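Local coordinates for pheromome Binding Protein (PDB 6VQ5), which probably binds pheromones or other small hydrophobic odorants and carries them, as a small helical protein of the insect pheromone-binding family, at residues K20-L25 against I52-K57. Sequence-based numbering, arbitrary orientation.
Sequences KKELNL and IVCMSK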
ATOM      1  N   LYS A  20     -12.959   5.765  -3.274  1.00 82.71           N
ATOM      2  CA  LYS A  20     -13.690   6.583  -2.269  1.00 82.87           C
ATOM      3  C   LYS A  20     -15.191   6.447  -2.572  1.00 84.22           C
ATOM      4  O   LYS A  20     -15.979   6.211  -1.646  1.00 81.98           O
ATOM      5  CB  LYS A  20     -13.168   8.028  -2.261  1.00 82.37           C
ATOM      6  CG  LYS A  20     -13.328   8.774  -0.947  1.00 81.70           C
ATOM      7  CD  LYS A  20     -13.439  10.289  -1.081  1.00 85.40           C
ATOM      8  CE  LYS A  20     -12.294  10.924  -1.844  1.00 86.14           C
ATOM      9  NZ  LYS A  20     -12.425  12.401  -1.918  1.00 86.20           N
ATOM     10  N   LYS A  21     -15.571   6.546  -3.841  1.00 90.26           N
ATOM     11  CA  LYS A  21     -16.998   6.468  -4.286  1.00 95.89           C
ATOM     12  C   LYS A  21     -17.551   5.022  -4.166  1.00 95.28           C
ATOM     13  O   LYS A  21     -18.623   4.826  -3.509  1.00 95.88           O
ATOM     14  CB  LYS A  21     -17.132   6.937  -5.733  1.00102.95           C
ATOM     15  CG  LYS A  21     -17.054   8.443  -5.944  1.00106.20           C
ATOM     16  CD  LYS A  21     -17.375   8.820  -7.383  1.00113.58           C
ATOM     17  CE  LYS A  21     -16.796  10.160  -7.790  1.00115.84           C
ATOM     18  NZ  LYS A  21     -17.374  10.637  -9.076  1.00121.73           N
ATOM     19  N   GLU A  22     -16.824   4.049  -4.724  1.00 93.19           N
ATOM     20  CA  GLU A  22     -17.140   2.598  -4.633  1.00 95.11           C
ATOM     21  C   GLU A  22     -17.378   2.154  -3.180  1.00 93.93           C
ATOM     22  O   GLU A  22     -18.349   1.403  -2.983  1.00 95.84           O
ATOM     23  CB  GLU A  22     -16.015   1.759  -5.238  1.00 95.30           C
ATOM     24  CG  GLU A  22     -15.820   2.017  -6.713  1.00 99.71           C
ATOM     25  CD  GLU A  22     -14.955   0.988  -7.416  1.00102.95           C
ATOM     26  OE1 GLU A  22     -14.450   0.064  -6.729  1.00102.28           O
ATOM     27  OE2 GLU A  22     -14.784   1.119  -8.648  1.00105.93           O
ATOM     28  N   LEU A  23     -16.528   2.566  -2.218  1.00 91.33           N
ATOM     29  CA  LEU A  23     -16.537   2.065  -0.813  1.00 88.51           C
ATOM     30  C   LEU A  23     -17.246   3.046   0.125  1.00 87.82           C
ATOM     31  O   LEU A  23     -17.397   2.706   1.302  1.00 87.63           O
ATOM     32  CB  LEU A  23     -15.098   1.835  -0.354  1.00 85.16           C
ATOM     33  CG  LEU A  23     -14.364   0.676  -1.021  1.00 86.15           C
ATOM     34  CD1 LEU A  23     -12.899   0.650  -0.607  1.00 84.08           C
ATOM     35  CD2 LEU A  23     -15.016  -0.635  -0.652  1.00 89.20           C
ATOM     36  N   ASN A  24     -17.634   4.220  -0.370  1.00 90.00           N
ATOM     37  CA  ASN A  24     -18.412   5.246   0.379  1.00 91.31           C
ATOM     38  C   ASN A  24     -17.618   5.740   1.595  1.00 87.15           C
ATOM     39  O   ASN A  24     -18.202   5.828   2.698  1.00 84.18           O
ATOM     40  CB  ASN A  24     -19.786   4.733   0.810  1.00 96.63           C
ATOM     41  CG  ASN A  24     -20.780   5.871   0.924  1.00100.01           C
ATOM     42  OD1 ASN A  24     -20.996   6.584  -0.051  1.00105.38           O
ATOM     43  ND2 ASN A  24     -21.372   6.066   2.095  1.00100.50           N
ATOM     44  N   LEU A  25     -16.346   6.090   1.376  1.00 84.18           N
ATOM     45  CA  LEU A  25     -15.411   6.586   2.408  1.00 79.57           C
ATOM     46  C   LEU A  25     -15.598   8.095   2.582  1.00 79.19           C
ATOM     47  O   LEU A  25     -15.878   8.764   1.577  1.00 81.63           O
ATOM     48  CB  LEU A  25     -13.992   6.244   1.954  1.00 80.12           C
ATOM     49  CG  LEU A  25     -13.686   4.755   1.736  1.00 82.49           C
ATOM     50  CD1 LEU A  25     -12.237   4.567   1.292  1.00 81.03           C
ATOM     51  CD2 LEU A  25     -13.960   3.930   2.997  1.00 81.66           C
ATOM     52  N   ILE A  52      -6.982   0.309   0.422  1.00 71.74           N
ATOM     53  CA  ILE A  52      -5.650  -0.092  -0.130  1.00 72.15           C
ATOM     54  C   ILE A  52      -5.828  -1.342  -1.003  1.00 74.85           C
ATOM     55  O   ILE A  52      -5.152  -1.444  -2.054  1.00 75.70           O
ATOM     56  CB  ILE A  52      -4.622  -0.290   1.001  1.00 70.06           C
ATOM     57  CG1 ILE A  52      -4.280   1.036   1.679  1.00 69.30           C
ATOM     58  CG2 ILE A  52      -3.372  -0.962   0.469  1.00 71.18           C
ATOM     59  CD1 ILE A  52      -3.697   0.895   3.061  1.00 69.08           C
ATOM     60  N   VAL A  53      -6.718  -2.250  -0.600  1.00 75.32           N
ATOM     61  CA  VAL A  53      -7.115  -3.416  -1.444  1.00 79.84           C
ATOM     62  C   VAL A  53      -7.713  -2.870  -2.743  1.00 81.13           C
ATOM     63  O   VAL A  53      -7.204  -3.228  -3.813  1.00 83.37           O
ATOM     64  CB  VAL A  53      -8.088  -4.353  -0.704  1.00 81.17           C
ATOM     65  CG1 VAL A  53      -8.701  -5.400  -1.622  1.00 85.19           C
ATOM     66  CG2 VAL A  53      -7.385  -5.009   0.470  1.00 80.30           C
ATOM     67  N   CYS A  54      -8.728  -2.013  -2.629  1.00 80.78           N
ATOM     68  CA  CYS A  54      -9.440  -1.391  -3.778  1.00 83.13           C
ATOM     69  C   CYS A  54      -8.429  -0.749  -4.736  1.00 82.69           C
ATOM     70  O   CYS A  54      -8.524  -1.001  -5.950  1.00 84.93           O
ATOM     71  CB  CYS A  54     -10.454  -0.347  -3.329  1.00 81.57           C
ATOM     72  SG  CYS A  54     -11.227   0.483  -4.741  1.00 84.93           S
ATOM     73  N   MET A  55      -7.509   0.056  -4.209  1.00 80.27           N
ATOM     74  CA  MET A  55      -6.532   0.803  -5.040  1.00 81.62           C
ATOM     75  C   MET A  55      -5.560  -0.194  -5.673  1.00 82.30           C
ATOM     76  O   MET A  55      -5.254  -0.029  -6.871  1.00 84.37           O
ATOM     77  CB  MET A  55      -5.767   1.857  -4.231  1.00 79.05           C
ATOM     78  CG  MET A  55      -6.617   3.042  -3.784  1.00 79.02           C
ATOM     79  SD  MET A  55      -5.712   4.110  -2.605  1.00 80.06           S
ATOM     80  CE  MET A  55      -4.390   4.690  -3.666  1.00 81.95           C
ATOM     81  N   SER A  56      -5.130  -1.198  -4.904  1.00 81.34           N
ATOM     82  CA  SER A  56      -4.154  -2.240  -5.332  1.00 83.63           C
ATOM     83  C   SER A  56      -4.712  -3.011  -6.541  1.00 87.92           C
ATOM     84  O   SER A  56      -4.000  -3.132  -7.553  1.00 89.75           O
ATOM     85  CB  SER A  56      -3.784  -3.157  -4.172  1.00 81.60           C
ATOM     86  OG  SER A  56      -3.050  -2.452  -3.171  1.00 75.83           O
ATOM     87  N   LYS A  57      -5.966  -3.454  -6.462  1.00 90.99           N
ATOM     88  CA  LYS A  57      -6.682  -4.145  -7.566  1.00 97.84           C
ATOM     89  C   LYS A  57      -6.707  -3.265  -8.821  1.00100.85           C
ATOM     90  O   LYS A  57      -6.332  -3.760  -9.900  1.00105.63           O
ATOM     91  CB  LYS A  57      -8.102  -4.502  -7.122  1.00100.72           C
ATOM     92  CG  LYS A  57      -8.184  -5.758  -6.270  1.00102.89           C
ATOM     93  CD  LYS A  57      -9.491  -5.920  -5.534  1.00105.42           C
ATOM     94  CE  LYS A  57      -9.636  -7.301  -4.928  1.00109.15           C
ATOM     95  NZ  LYS A  57     -10.898  -7.437  -4.165  1.00111.20           N
TER
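L23 and E22 reach from the last turn of helix 13-23 to C54 on helix 46-58, each meeting a different atom of the cysteine. The L23 branch ending in CD1 lies against C54 CB at 3.8 Å, a single apolar touch, while E22 brings OE1 to 3.8 Å from C54 SG, a van der Waals approach rather than a bond. Both E22 and L23 start with CG anti to the carbonyl carbon, beside the backbone N (chi1 -63° and -69°), and E22 then runs extended, which carries its carboxylate out to the sulfur. The other oxygen, OE2, makes a salt bridge to K58, so the acid also ties the two helices together by charge. The side chain of C54 points toward helix 13-23, and SG, anti to the backbone N (chi1 176°), closes the disulfide with C19. This covalent link is one of the disulfides characteristic of the PBP/GOBP fold, and the E22 and L23 contacts lie beside it at the surface. A Schellman motif ends helix 13-23 just beyond them: N24 has positive phi, and L25 N donates to K20 O at 3.0 Å. Only 120 Å² is buried between the two segments. Around this small surface patch, M55 packs on V15, L16 and C19 of helix 13-23, L25 reaches back to D47 and A51 of helix 46-58, and I52 and V53 rest on A115 and A111 of helix 107-121.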